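Local coordinates for bradyzoite pseudokinase 1 (Toxoplasma gondii, PDB 6M7Z), which is a divergent kinase-fold pseudokinase, probably related to kinases that lack the glycine-rich loop and regulate membrane ultrastructure of the parasitophorous vacuole, at residues A[147-150]-A[151-155]; A[235-238]-A[239-243]; A[261-264]-A[265-269]; A[285-288]-A[289-293]. All coordinates share one frame; numbering follows the deposited sequence.

Interaction 1: residues A[147-150]-A[151-155]; sequences QVLA and ANMVA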
ATOM      1  N   GLN A 147       4.575 -18.426  -5.171  1.00 47.79           N
ATOM      2  CA  GLN A 147       5.950 -18.075  -5.470  1.00 50.71           C
ATOM      3  C   GLN A 147       6.013 -16.627  -5.983  1.00 47.10           C
ATOM      4  O   GLN A 147       6.844 -15.836  -5.543  1.00 45.61           O
ATOM      5  CB  GLN A 147       6.500 -19.061  -6.502  1.00 53.07           C
ATOM      6  CG  GLN A 147       7.945 -18.804  -6.887  1.00 57.17           C
ATOM      7  CD  GLN A 147       8.342 -19.494  -8.167  1.00 58.49           C
ATOM      8  OE1 GLN A 147       7.516 -19.747  -9.046  1.00 58.50           O
ATOM      9  NE2 GLN A 147       9.617 -19.828  -8.258  1.00 57.68           N
ATOM     10  N   VAL A 148       5.116 -16.301  -6.914  1.00 44.04           N
ATOM     11  CA  VAL A 148       5.132 -15.013  -7.599  1.00 43.66           C
ATOM     12  C   VAL A 148       4.618 -13.921  -6.654  1.00 38.86           C
ATOM     13  O   VAL A 148       5.133 -12.803  -6.677  1.00 43.94           O
ATOM     14  CB  VAL A 148       4.321 -15.066  -8.910  1.00 45.34           C
ATOM     15  CG1 VAL A 148       4.221 -13.693  -9.571  1.00 43.30           C
ATOM     16  CG2 VAL A 148       4.921 -16.078  -9.883  1.00 47.05           C
ATOM     17  N   LEU A 149       3.618 -14.250  -5.826  1.00 35.07           N
ATOM     18  CA  LEU A 149       3.052 -13.280  -4.881  1.00 32.01           C
ATOM     19  C   LEU A 149       4.127 -12.869  -3.876  1.00 31.80           C
ATOM     20  O   LEU A 149       4.336 -11.679  -3.620  1.00 32.35           O
ATOM     21  CB  LEU A 149       1.841 -13.881  -4.162  1.00 30.56           C
ATOM     22  CG  LEU A 149       1.191 -12.978  -3.110  1.00 28.28           C
ATOM     23  CD1 LEU A 149       0.805 -11.632  -3.689  1.00 27.99           C
ATOM     24  CD2 LEU A 149      -0.043 -13.643  -2.549  1.00 28.40           C
ATOM     25  N   ALA A 150       4.824 -13.867  -3.336  1.00 32.84           N
ATOM     26  CA  ALA A 150       5.880 -13.641  -2.358  1.00 33.66           C
ATOM     27  C   ALA A 150       6.984 -12.774  -2.970  1.00 33.43           C
ATOM     28  O   ALA A 150       7.497 -11.882  -2.322  1.00 31.01           O
ATOM     29  CB  ALA A 150       6.416 -14.959  -1.870  1.00 36.94           C
ATOM     30  N   ALA A 151       7.319 -13.042  -4.234  1.00 34.83           N
ATOM     31  CA  ALA A 151       8.380 -12.311  -4.927  1.00 37.43           C
ATOM     32  C   ALA A 151       7.924 -10.857  -5.174  1.00 36.90           C
ATOM     33  O   ALA A 151       8.706  -9.929  -5.005  1.00 33.71           O
ATOM     34  CB  ALA A 151       8.742 -13.015  -6.213  1.00 38.70           C
ATOM     35  N   ASN A 152       6.653 -10.698  -5.575  1.00 37.29           N
ATOM     36  CA  ASN A 152       5.989  -9.394  -5.783  1.00 38.08           C
ATOM     37  C   ASN A 152       6.082  -8.570  -4.479  1.00 37.84           C
ATOM     38  O   ASN A 152       6.415  -7.379  -4.493  1.00 34.99           O
ATOM     39  CB  ASN A 152       4.562  -9.629  -6.302  1.00 41.60           C
ATOM     40  CG  ASN A 152       3.871  -8.406  -6.889  1.00 41.99           C
ATOM     41  OD1 ASN A 152       4.028  -7.289  -6.395  1.00 45.07           O
ATOM     42  ND2 ASN A 152       3.068  -8.608  -7.929  1.00 39.76           N
ATOM     43  N   MET A 153       5.857  -9.239  -3.337  1.00 34.33           N
ATOM     44  CA  MET A 153       5.827  -8.579  -2.046  1.00 34.14           C
ATOM     45  C   MET A 153       7.232  -8.117  -1.632  1.00 35.35           C
ATOM     46  O   MET A 153       7.394  -6.955  -1.200  1.00 34.56           O
ATOM     47  CB  MET A 153       5.227  -9.488  -0.970  1.00 35.90           C
ATOM     48  CG  MET A 153       3.701  -9.557  -1.015  1.00 34.81           C
ATOM     49  SD  MET A 153       2.987 -11.040  -0.260  1.00 34.20           S
ATOM     50  CE  MET A 153       3.320 -10.710   1.468  1.00 37.58           C
ATOM     51  N   VAL A 154       8.232  -8.998  -1.774  1.00 36.32           N
ATOM     52  CA  VAL A 154       9.640  -8.663  -1.475  1.00 41.18           C
ATOM     53  C   VAL A 154      10.093  -7.500  -2.369  1.00 39.40           C
ATOM     54  O   VAL A 154      10.743  -6.575  -1.907  1.00 37.39           O
ATOM     55  CB  VAL A 154      10.582  -9.873  -1.657  1.00 48.80           C
ATOM     56  CG1 VAL A 154      12.037  -9.499  -1.443  1.00 56.48           C
ATOM     57  CG2 VAL A 154      10.243 -11.030  -0.753  1.00 53.31           C
ATOM     58  N   ALA A 155       9.766  -7.577  -3.658  1.00 41.53           N
ATOM     59  CA  ALA A 155      10.194  -6.580  -4.632  1.00 45.10           C
ATOM     60  C   ALA A 155       9.614  -5.214  -4.255  1.00 41.20           C
ATOM     61  O   ALA A 155      10.286  -4.200  -4.381  1.00 37.95           O
ATOM     62  CB  ALA A 155       9.768  -6.977  -6.028  1.00 47.60           C
TER
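Residues 147-150 bond to residues 151-155 one turn on, in the alpha-helical i to i+4 pattern. Both segments belong to helix 146-161. Four N-H groups reach back to carbonyls. Ala151 N lies 3.1 Å from Gln147 O, and Asn152 N lies 2.8 Å from Val148 O. Met153 N is 2.9 Å from Leu149 O. The last, Val154 N to Ala150 O at 3.0 Å, is the straightest, with 167° at the hydrogen.

Among the side chains, Leu149 and Met153 meet on one flank of the helix. The Met153 sulfur SD lies 3.9 Å from Leu149 CG, and Leu149 CD1 is slightly farther off. Met153 CG stands anti to its own carbonyl carbon (chi1 -78°), which lays the chain back over the preceding turn. CG therefore sits 3.4 Å from Leu149 O. Val154 does something similar, with its CG2 branch 3.3 Å from Ala150 O.

The helix is consistent with helix E of the kinase C-lobe. Val154 touches Ile287 and Ile290, while Ala151 touches Phe301 and Ile304 of helix 301-306. At the start of the run, Gln147 NE2 donates to Leu295 O.

The polar bonds across this contact are all between backbone groups. Across it the side chains add apolar packing and carbon-to-carbonyl touches. The small alanines probably allow the close approach of Phe241 and of helix 301-306.

Interaction 2: residues A[235-238]-A[239-243]; sequences YSLG and VAFRN. With EDO (1,2-ethanediol), chain G.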
ATOM      1  N   TYR A 235      11.403  -8.790   9.370  1.00 30.04           N
ATOM      2  CA  TYR A 235      10.637  -9.533  10.371  1.00 30.25           C
ATOM      3  C   TYR A 235       9.136  -9.471  10.024  1.00 28.36           C
ATOM      4  O   TYR A 235       8.477 -10.506   9.913  1.00 27.68           O
ATOM      5  CB  TYR A 235      10.921  -9.005  11.786  1.00 31.51           C
ATOM      6  CG  TYR A 235      10.126  -9.721  12.850  1.00 32.34           C
ATOM      7  CD1 TYR A 235      10.605 -10.871  13.455  1.00 33.22           C
ATOM      8  CD2 TYR A 235       8.863  -9.276  13.217  1.00 32.29           C
ATOM      9  CE1 TYR A 235       9.865 -11.546  14.415  1.00 34.34           C
ATOM     10  CE2 TYR A 235       8.109  -9.946  14.160  1.00 34.08           C
ATOM     11  CZ  TYR A 235       8.602 -11.094  14.751  1.00 34.97           C
ATOM     12  OH  TYR A 235       7.830 -11.751  15.665  1.00 37.29           O
ATOM     13  N   SER A 236       8.614  -8.255   9.834  1.00 26.88           N
ATOM     14  CA  SER A 236       7.175  -8.023   9.585  1.00 25.82           C
ATOM     15  C   SER A 236       6.720  -8.741   8.314  1.00 24.91           C
ATOM     16  O   SER A 236       5.632  -9.281   8.270  1.00 24.47           O
ATOM     17  CB  SER A 236       6.855  -6.544   9.479  1.00 25.50           C
ATOM     18  OG  SER A 236       7.125  -5.880  10.702  1.00 26.45           O
ATOM     19  N   LEU A 237       7.547  -8.706   7.269  1.00 25.33           N
ATOM     20  CA  LEU A 237       7.198  -9.336   6.012  1.00 25.55           C
ATOM     21  C   LEU A 237       7.224 -10.860   6.197  1.00 25.94           C
ATOM     22  O   LEU A 237       6.432 -11.594   5.583  1.00 25.56           O
ATOM     23  CB  LEU A 237       8.166  -8.888   4.920  1.00 26.21           C
ATOM     24  CG  LEU A 237       7.888  -9.495   3.547  1.00 27.44           C
ATOM     25  CD1 LEU A 237       6.534  -9.037   3.026  1.00 27.17           C
ATOM     26  CD2 LEU A 237       8.981  -9.133   2.567  1.00 28.55           C
ATOM     27  N   GLY A 238       8.146 -11.334   7.041  1.00 26.18           N
ATOM     28  CA  GLY A 238       8.213 -12.730   7.437  1.00 27.10           C
ATOM     29  C   GLY A 238       6.923 -13.183   8.095  1.00 26.63           C
ATOM     30  O   GLY A 238       6.374 -14.223   7.726  1.00 27.70           O
ATOM     31  N   VAL A 239       6.422 -12.371   9.033  1.00 25.47           N
ATOM     32  CA  VAL A 239       5.166 -12.646   9.717  1.00 25.19           C
ATOM     33  C   VAL A 239       4.027 -12.690   8.694  1.00 24.56           C
ATOM     34  O   VAL A 239       3.128 -13.513   8.807  1.00 24.33           O
ATOM     35  CB  VAL A 239       4.894 -11.625  10.845  1.00 24.98           C
ATOM     36  CG1 VAL A 239       3.458 -11.689  11.352  1.00 24.71           C
ATOM     37  CG2 VAL A 239       5.880 -11.790  11.977  1.00 25.22           C
ATOM     38  N   ALA A 240       4.068 -11.804   7.700  1.00 24.48           N
ATOM     39  CA  ALA A 240       3.036 -11.787   6.668  1.00 24.73           C
ATOM     40  C   ALA A 240       3.086 -13.077   5.832  1.00 25.07           C
ATOM     41  O   ALA A 240       2.050 -13.605   5.429  1.00 25.45           O
ATOM     42  CB  ALA A 240       3.177 -10.543   5.819  1.00 24.55           C
ATOM     43  N   PHE A 241       4.293 -13.567   5.561  1.00 26.12           N
ATOM     44  CA  PHE A 241       4.472 -14.805   4.813  1.00 27.58           C
ATOM     45  C   PHE A 241       3.938 -15.989   5.620  1.00 27.81           C
ATOM     46  O   PHE A 241       3.269 -16.874   5.069  1.00 27.73           O
ATOM     47  CB  PHE A 241       5.937 -15.020   4.437  1.00 28.85           C
ATOM     48  CG  PHE A 241       6.443 -14.159   3.305  1.00 29.92           C
ATOM     49  CD1 PHE A 241       5.586 -13.543   2.418  1.00 29.48           C
ATOM     50  CD2 PHE A 241       7.809 -14.000   3.112  1.00 32.42           C
ATOM     51  CE1 PHE A 241       6.074 -12.725   1.422  1.00 31.11           C
ATOM     52  CE2 PHE A 241       8.298 -13.200   2.092  1.00 31.75           C
ATOM     53  CZ  PHE A 241       7.425 -12.574   1.248  1.00 32.50           C
ATOM     54  N   ARG A 242       4.209 -15.980   6.926  1.00 27.83           N
ATOM     55  CA  ARG A 242       3.694 -17.005   7.813  1.00 28.59           C
ATOM     56  C   ARG A 242       2.158 -16.986   7.763  1.00 27.69           C
ATOM     57  O   ARG A 242       1.526 -18.040   7.689  1.00 27.10           O
ATOM     58  CB  ARG A 242       4.236 -16.802   9.229  1.00 30.10           C
ATOM     59  CG  ARG A 242       3.752 -17.832  10.233  1.00 33.08           C
ATOM     60  CD  ARG A 242       3.923 -19.296   9.834  1.00 36.89           C
ATOM     61  NE  ARG A 242       5.307 -19.667   9.557  1.00 40.12           N
ATOM     62  CZ  ARG A 242       6.253 -19.834  10.490  1.00 48.41           C
ATOM     63  NH1 ARG A 242       5.971 -19.650  11.769  1.00 43.19           N
ATOM     64  NH2 ARG A 242       7.485 -20.149  10.123  1.00 58.89           N
ATOM     65  N   ASN A 243       1.577 -15.780   7.793  1.00 26.44           N
ATOM     66  CA  ASN A 243       0.142 -15.566   7.734  1.00 26.19           C
ATOM     67  C   ASN A 243      -0.392 -16.180   6.441  1.00 26.90           C
ATOM     68  O   ASN A 243      -1.415 -16.875   6.443  1.00 26.59           O
ATOM     69  CB  ASN A 243      -0.178 -14.078   7.909  1.00 25.95           C
ATOM     70  CG  ASN A 243      -1.639 -13.734   8.095  1.00 25.73           C
ATOM     71  OD1 ASN A 243      -2.512 -14.593   8.060  1.00 27.04           O
ATOM     72  ND2 ASN A 243      -1.918 -12.454   8.234  1.00 25.13           N
TER
HETATM   73  C1  EDO G 401      -5.437 -11.884   7.024  1.00 43.86           C
HETATM   74  O1  EDO G 401      -4.740 -10.636   7.067  1.00 32.41           O
HETATM   75  C2  EDO G 401      -5.388 -12.511   8.406  1.00 51.60           C
HETATM   76  O2  EDO G 401      -5.489 -13.931   8.287  1.00 49.79           O
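Tyr235 and Val239 touch one turn apart on helix 230-248, and Leu237 and Phe241 do the same on another flank. Four i to i+4 backbone hydrogen bonds run along the helix. Val239 N donates to Tyr235 O at 2.9 Å, and Ala240 N to Ser236 O. Phe241 N donates to Leu237 O, and Arg242 N to Gly238 O.

The apolar contacts are of two sorts. Val239 CG2 approaches the Tyr235 ring obliquely and comes within 3.6 Å of CE2. Leu237 makes a CH-pi contact: its CG lies 4.2 Å from the Phe241 ring centroid, 24° off the normal, over the face. Phe241 chi1 of -75° keeps CG beside its own N, which brings the ring against Leu237.

A carbonyl also meets this ring. Leu237 O sits over one face, 3.4 Å from Phe241 CG.

The polar ends find partners beyond the segments. Arg242 NE forms a salt bridge with Asp270, and its NH2 bonds Gln274. Asn243 OD1 accepts from O2 of a 1,2-ethanediol, probably from the crystallisation liquor, at 3.1 Å.

The helix is consistent with helix F of kinases. Its chemistry divides by side: Leu237 and Phe241 are buried against other helices, whereas Val239 is exposed and Arg242 ties the helix to 263-276 by charge.

Interaction 3: residues A[261-264]-A[265-269]; sequences VRQD and HLELL
Arg262 lies across the His265 ring at the start of helix 263-276. Its CD makes a CH-pi contact over the ring face, 4.0 Å from the centroid and 29° off the normal. Farther out on the arginine, His265 NE2 sits over a face of the guanidinium, 3.4 Å from NH1. The geometry is wrong for a hydrogen bond between these two nitrogens. The two planes are 43° apart, so this is a tilted approach and not a parallel stack.

Two other contacts belong to the first shell. Val261 CG1 meets Leu266 CD1 at 3.9 Å. Gln263 and Glu267 cross at about a right angle, with Glu267 OE2 3.4 Å from Gln263 CG.

Asp264 helps to place the arginine. Its OD2 forms a salt bridge with Arg262 NH2 at 2.8 Å. The carboxylate can reach it because CG sits between the backbone N and the carbonyl carbon (chi1 68°), a crowded position. The same carboxylate runs beside the His265 ring.

The backbone supports all of this. Arg262 occupies the N-cap position, and its O accepts from Leu266 N at 3.2 Å. Gln263 O takes Glu267 N, and Asp264 O takes Leu268 N, as the helix gets under way.

Helix 263-276 is consistent with helix H of the kinase C-lobe. His265 rests on Gln147, and Leu266 on Val146, both of helix 146-161. Leu266 also touches Leu248 of helix 230-248. Leu269 wedges between the two helices, against Ala150 on one and Phe241 on the other.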
ATOM      1  N   VAL A 261      -2.120 -22.655  -6.469  1.00 75.66           N
ATOM      2  CA  VAL A 261      -1.471 -22.898  -5.173  1.00 76.82           C
ATOM      3  C   VAL A 261      -0.797 -24.273  -5.206  1.00 76.70           C
ATOM      4  O   VAL A 261      -1.488 -25.279  -5.318  1.00 87.26           O
ATOM      5  CB  VAL A 261      -2.451 -22.812  -3.984  1.00 67.13           C
ATOM      6  CG1 VAL A 261      -1.759 -23.170  -2.670  1.00 61.21           C
ATOM      7  CG2 VAL A 261      -3.112 -21.437  -3.890  1.00 61.09           C
ATOM      8  N   ARG A 262       0.537 -24.277  -5.076  1.00 69.80           N
ATOM      9  CA  ARG A 262       1.385 -25.469  -5.118  1.00 63.38           C
ATOM     10  C   ARG A 262       1.972 -25.758  -3.730  1.00 57.27           C
ATOM     11  O   ARG A 262       2.486 -24.861  -3.064  1.00 57.38           O
ATOM     12  CB  ARG A 262       2.542 -25.274  -6.103  1.00 70.33           C
ATOM     13  CG  ARG A 262       2.133 -25.102  -7.561  1.00 68.73           C
ATOM     14  CD  ARG A 262       3.336 -24.914  -8.479  1.00 77.53           C
ATOM     15  NE  ARG A 262       4.299 -26.007  -8.370  1.00 86.18           N
ATOM     16  CZ  ARG A 262       5.534 -25.991  -8.856  1.00 87.86           C
ATOM     17  NH1 ARG A 262       5.922 -25.028  -9.671  1.00 91.51           N
ATOM     18  NH2 ARG A 262       6.376 -26.955  -8.513  1.00 81.64           N
ATOM     19  N   GLN A 263       1.937 -27.031  -3.334  1.00 58.46           N
ATOM     20  CA  GLN A 263       2.354 -27.467  -2.014  1.00 62.34           C
ATOM     21  C   GLN A 263       3.870 -27.275  -1.803  1.00 70.31           C
ATOM     22  O   GLN A 263       4.316 -26.962  -0.687  1.00 78.58           O
ATOM     23  CB  GLN A 263       1.934 -28.920  -1.771  1.00 57.75           C
ATOM     24  CG  GLN A 263       2.008 -29.344  -0.306  1.00 62.04           C
ATOM     25  CD  GLN A 263       1.090 -28.539   0.590  1.00 76.47           C
ATOM     26  OE1 GLN A 263      -0.006 -28.120   0.191  1.00 63.68           O
ATOM     27  NE2 GLN A 263       1.538 -28.312   1.819  1.00 81.01           N
ATOM     28  N   ASP A 264       4.670 -27.462  -2.859  1.00 64.69           N
ATOM     29  CA  ASP A 264       6.132 -27.346  -2.740  1.00 66.13           C
ATOM     30  C   ASP A 264       6.524 -25.868  -2.550  1.00 60.03           C
ATOM     31  O   ASP A 264       7.490 -25.564  -1.826  1.00 57.46           O
ATOM     32  CB  ASP A 264       6.854 -28.041  -3.905  1.00 73.40           C
ATOM     33  CG  ASP A 264       6.677 -27.403  -5.276  1.00 86.79           C
ATOM     34  OD1 ASP A 264       5.547 -26.958  -5.589  1.00 88.00           O
ATOM     35  OD2 ASP A 264       7.674 -27.369  -6.031  1.00 86.66           O
ATOM     36  N   HIS A 265       5.787 -24.948  -3.186  1.00 54.93           N
ATOM     37  CA  HIS A 265       5.983 -23.497  -2.979  1.00 55.87           C
ATOM     38  C   HIS A 265       5.705 -23.124  -1.518  1.00 47.14           C
ATOM     39  O   HIS A 265       6.458 -22.360  -0.929  1.00 47.56           O
ATOM     40  CB  HIS A 265       5.101 -22.670  -3.933  1.00 60.30           C
ATOM     41  CG  HIS A 265       5.574 -22.615  -5.351  1.00 56.35           C
ATOM     42  ND1 HIS A 265       4.786 -22.093  -6.364  1.00 56.55           N
ATOM     43  CD2 HIS A 265       6.702 -23.068  -5.943  1.00 55.17           C
ATOM     44  CE1 HIS A 265       5.431 -22.185  -7.510  1.00 65.67           C
ATOM     45  NE2 HIS A 265       6.611 -22.781  -7.281  1.00 60.70           N
ATOM     46  N   LEU A 266       4.622 -23.670  -0.947  1.00 45.90           N
ATOM     47  CA  LEU A 266       4.205 -23.366   0.435  1.00 46.74           C
ATOM     48  C   LEU A 266       5.283 -23.809   1.433  1.00 47.98           C
ATOM     49  O   LEU A 266       5.580 -23.074   2.381  1.00 55.24           O
ATOM     50  CB  LEU A 266       2.873 -24.047   0.757  1.00 45.06           C
ATOM     51  CG  LEU A 266       1.626 -23.375   0.191  1.00 44.48           C
ATOM     52  CD1 LEU A 266       0.386 -24.240   0.392  1.00 44.76           C
ATOM     53  CD2 LEU A 266       1.422 -22.005   0.810  1.00 44.19           C
ATOM     54  N   GLU A 267       5.848 -25.001   1.222  1.00 48.66           N
ATOM     55  CA  GLU A 267       6.844 -25.555   2.134  1.00 51.93           C
ATOM     56  C   GLU A 267       8.100 -24.669   2.086  1.00 45.26           C
ATOM     57  O   GLU A 267       8.685 -24.348   3.128  1.00 44.51           O
ATOM     58  CB  GLU A 267       7.132 -27.026   1.819  1.00 60.53           C
ATOM     59  CG  GLU A 267       5.950 -27.946   2.095  1.00 73.43           C
ATOM     60  CD  GLU A 267       6.062 -29.375   1.573  1.00 85.33           C
ATOM     61  OE1 GLU A 267       7.167 -29.943   1.621  1.00 86.94           O
ATOM     62  OE2 GLU A 267       5.031 -29.928   1.108  1.00 96.52           O
ATOM     63  N   LEU A 268       8.479 -24.241   0.879  1.00 43.26           N
ATOM     64  CA  LEU A 268       9.654 -23.384   0.687  1.00 42.43           C
ATOM     65  C   LEU A 268       9.421 -22.001   1.324  1.00 44.41           C
ATOM     66  O   LEU A 268      10.321 -21.460   1.974  1.00 44.50           O
ATOM     67  CB  LEU A 268       9.967 -23.264  -0.808  1.00 42.56           C
ATOM     68  CG  LEU A 268      10.571 -24.512  -1.458  1.00 46.69           C
ATOM     69  CD1 LEU A 268      10.740 -24.304  -2.959  1.00 45.70           C
ATOM     70  CD2 LEU A 268      11.900 -24.909  -0.806  1.00 46.76           C
ATOM     71  N   LEU A 269       8.212 -21.437   1.161  1.00 41.11           N
ATOM     72  CA  LEU A 269       7.895 -20.138   1.742  1.00 41.20           C
ATOM     73  C   LEU A 269       7.909 -20.230   3.279  1.00 40.70           C
ATOM     74  O   LEU A 269       8.392 -19.315   3.952  1.00 39.35           O
ATOM     75  CB  LEU A 269       6.539 -19.655   1.233  1.00 41.92           C
ATOM     76  CG  LEU A 269       6.136 -18.248   1.689  1.00 38.88           C
ATOM     77  CD1 LEU A 269       7.237 -17.234   1.412  1.00 40.12           C
ATOM     78  CD2 LEU A 269       4.848 -17.799   1.030  1.00 38.75           C
TER

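Interaction 4: residues A[285-288]-A[289-293]; sequences PTIE and EIMKD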
ATOM      1  N   PRO A 285      17.966 -12.673   7.178  1.00 46.44           N
ATOM      2  CA  PRO A 285      18.547 -12.325   5.885  1.00 50.74           C
ATOM      3  C   PRO A 285      18.217 -10.891   5.446  1.00 50.56           C
ATOM      4  O   PRO A 285      17.195 -10.338   5.840  1.00 51.06           O
ATOM      5  CB  PRO A 285      17.888 -13.324   4.922  1.00 52.29           C
ATOM      6  CG  PRO A 285      16.579 -13.661   5.589  1.00 52.88           C
ATOM      7  CD  PRO A 285      16.907 -13.689   7.066  1.00 53.24           C
ATOM      8  N   THR A 286      19.092 -10.322   4.615  1.00 53.59           N
ATOM      9  CA  THR A 286      18.825  -9.063   3.914  1.00 47.83           C
ATOM     10  C   THR A 286      17.852  -9.332   2.762  1.00 47.90           C
ATOM     11  O   THR A 286      17.624 -10.492   2.380  1.00 46.47           O
ATOM     12  CB  THR A 286      20.112  -8.449   3.347  1.00 48.14           C
ATOM     13  OG1 THR A 286      20.539  -9.310   2.288  1.00 60.79           O
ATOM     14  CG2 THR A 286      21.215  -8.299   4.373  1.00 45.11           C
ATOM     15  N   ILE A 287      17.327  -8.250   2.184  1.00 48.78           N
ATOM     16  CA  ILE A 287      16.446  -8.318   1.017  1.00 52.19           C
ATOM     17  C   ILE A 287      17.176  -9.063  -0.111  1.00 59.05           C
ATOM     18  O   ILE A 287      16.579  -9.915  -0.771  1.00 66.31           O
ATOM     19  CB  ILE A 287      16.001  -6.912   0.563  1.00 51.25           C
ATOM     20  CG1 ILE A 287      15.229  -6.162   1.653  1.00 48.65           C
ATOM     21  CG2 ILE A 287      15.217  -6.992  -0.743  1.00 48.45           C
ATOM     22  CD1 ILE A 287      13.882  -6.766   1.976  1.00 52.64           C
ATOM     23  N   GLU A 288      18.462  -8.735  -0.308  1.00 66.68           N
ATOM     24  CA  GLU A 288      19.306  -9.312  -1.374  1.00 71.43           C
ATOM     25  C   GLU A 288      19.393 -10.838  -1.197  1.00 63.03           C
ATOM     26  O   GLU A 288      19.219 -11.591  -2.152  1.00 57.87           O
ATOM     27  CB  GLU A 288      20.713  -8.689  -1.398  1.00 85.50           C
ATOM     28  CG  GLU A 288      20.787  -7.169  -1.248  1.00108.88           C
ATOM     29  CD  GLU A 288      19.993  -6.325  -2.239  1.00130.44           C
ATOM     30  OE1 GLU A 288      19.841  -6.759  -3.400  1.00143.29           O
ATOM     31  OE2 GLU A 288      19.528  -5.231  -1.848  1.00119.81           O
ATOM     32  N   GLU A 289      19.651 -11.290   0.036  1.00 56.21           N
ATOM     33  CA  GLU A 289      19.731 -12.721   0.344  1.00 61.10           C
ATOM     34  C   GLU A 289      18.363 -13.383   0.147  1.00 60.12           C
ATOM     35  O   GLU A 289      18.293 -14.475  -0.404  1.00 62.02           O
ATOM     36  CB  GLU A 289      20.253 -12.937   1.764  1.00 64.68           C
ATOM     37  CG  GLU A 289      21.703 -12.528   1.937  1.00 74.98           C
ATOM     38  CD  GLU A 289      22.176 -12.469   3.376  1.00 76.90           C
ATOM     39  OE1 GLU A 289      23.239 -11.864   3.620  1.00 99.51           O
ATOM     40  OE2 GLU A 289      21.484 -13.023   4.243  1.00 73.58           O
ATOM     41  N   ILE A 290      17.282 -12.715   0.576  1.00 63.81           N
ATOM     42  CA  ILE A 290      15.916 -13.233   0.404  1.00 54.11           C
ATOM     43  C   ILE A 290      15.643 -13.479  -1.088  1.00 53.13           C
ATOM     44  O   ILE A 290      15.051 -14.498  -1.441  1.00 44.18           O
ATOM     45  CB  ILE A 290      14.867 -12.283   1.018  1.00 54.09           C
ATOM     46  CG1 ILE A 290      14.910 -12.304   2.547  1.00 54.53           C
ATOM     47  CG2 ILE A 290      13.465 -12.583   0.489  1.00 49.81           C
ATOM     48  CD1 ILE A 290      14.268 -11.104   3.193  1.00 55.11           C
ATOM     49  N   MET A 291      16.067 -12.540  -1.946  1.00 51.28           N
ATOM     50  CA  MET A 291      15.797 -12.606  -3.387  1.00 56.11           C
ATOM     51  C   MET A 291      16.555 -13.771  -4.049  1.00 55.31           C
ATOM     52  O   MET A 291      16.165 -14.215  -5.128  1.00 51.84           O
ATOM     53  CB  MET A 291      16.166 -11.284  -4.073  1.00 62.79           C
ATOM     54  CG  MET A 291      15.116 -10.204  -3.892  1.00 69.87           C
ATOM     55  SD  MET A 291      15.419  -8.740  -4.910  1.00 78.07           S
ATOM     56  CE  MET A 291      13.772  -8.052  -5.030  1.00 83.44           C
ATOM     57  N   LYS A 292      17.600 -14.292  -3.395  1.00 63.43           N
ATOM     58  CA  LYS A 292      18.355 -15.447  -3.909  1.00 70.04           C
ATOM     59  C   LYS A 292      17.917 -16.751  -3.224  1.00 66.23           C
ATOM     60  O   LYS A 292      18.593 -17.760  -3.348  1.00 60.52           O
ATOM     61  CB  LYS A 292      19.857 -15.206  -3.726  1.00 73.76           C
ATOM     62  CG  LYS A 292      20.508 -14.377  -4.816  1.00 74.75           C
ATOM     63  CD  LYS A 292      21.789 -13.717  -4.333  1.00 80.66           C
ATOM     64  CE  LYS A 292      22.296 -12.623  -5.248  1.00 94.54           C
ATOM     65  NZ  LYS A 292      23.186 -11.700  -4.509  1.00110.81           N
ATOM     66  N   ASP A 293      16.777 -16.745  -2.520  1.00 70.73           N
ATOM     67  CA  ASP A 293      16.271 -17.950  -1.867  1.00 60.17           C
ATOM     68  C   ASP A 293      15.840 -18.943  -2.947  1.00 58.42           C
ATOM     69  O   ASP A 293      15.399 -18.538  -4.028  1.00 56.70           O
ATOM     70  CB  ASP A 293      15.145 -17.620  -0.875  1.00 54.92           C
ATOM     71  CG  ASP A 293      14.683 -18.793  -0.020  1.00 50.62           C
ATOM     72  OD1 ASP A 293      13.801 -19.545  -0.479  1.00 43.55           O
ATOM     73  OD2 ASP A 293      15.224 -18.960   1.103  1.00 55.60           O
TER
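Pro285 and Ile290 form the close-packed part of this turn of chain. Pro285 CG lies 3.7 Å from Ile290 CG1, and the two side chains meet at a slant. Ile290 CG1 also rests 3.3 Å from Thr286 O, the carbonyl that accepts from Ile290 N at 2.9 Å. The isoleucine is thus pinned at its backbone and packed along its longer branch. It is buried, with Met276 and Val234 of two other helices against it.

Thr286 starts helix 287-291 as its N-cap. Its OG1 accepts from Glu289 N at 3.1 Å, with an almost straight 168° at the hydrogen. With chi1 at 69°, OG1 is turned toward the first turn of the helix and meets this N-H. Glu289 is exposed, yet it folds back over the cap, with CG 3.4 Å from Thr286 OG1. Glu289 OE2 stays 3.6 Å from Thr286 N, long for the return bond of a capping box. This short helix, next in the chain after helix 263-276, is consistent with the alphaI helix of the kinase C-lobe.

The other side is looser. Glu288 and Lys292 are exposed, and their opposite charges stay apart, with Glu288 OE1 6.1 Å from Lys292 NZ. The backbone bond there is weak: Lys292 N is 3.4 Å from Glu288 O, at 127°. By contrast, Met291 N to Ile287 O is a regular bond. Met291 leads away to Phe301 and Glu305 of helix 301-306. Beyond the helix, Asp293 OD2 forms a salt bridge with Lys275 of helix 263-276, and OD1 accepts from Leu295 N.

In the fold
From the N terminus the four come in series: interaction 1 on helix 146-161, interaction 2 on 230-248, interaction 3 on 263-276 and interaction 4 on 287-291. Each is local to one helix, so none closes a long loop and none nest or cross. The other three all touch interaction 1. The contact with interaction 2 includes Met153 CE and Phe241 CE1, 3.4 Å apart. Interactions 2 and 3 also touch each other. Interaction 4 stays about 5 Å, between nearest atoms, from both 2 and 3. Helix 146-161 is thus the common neighbour, and together the contacts join four helices of the C-lobe.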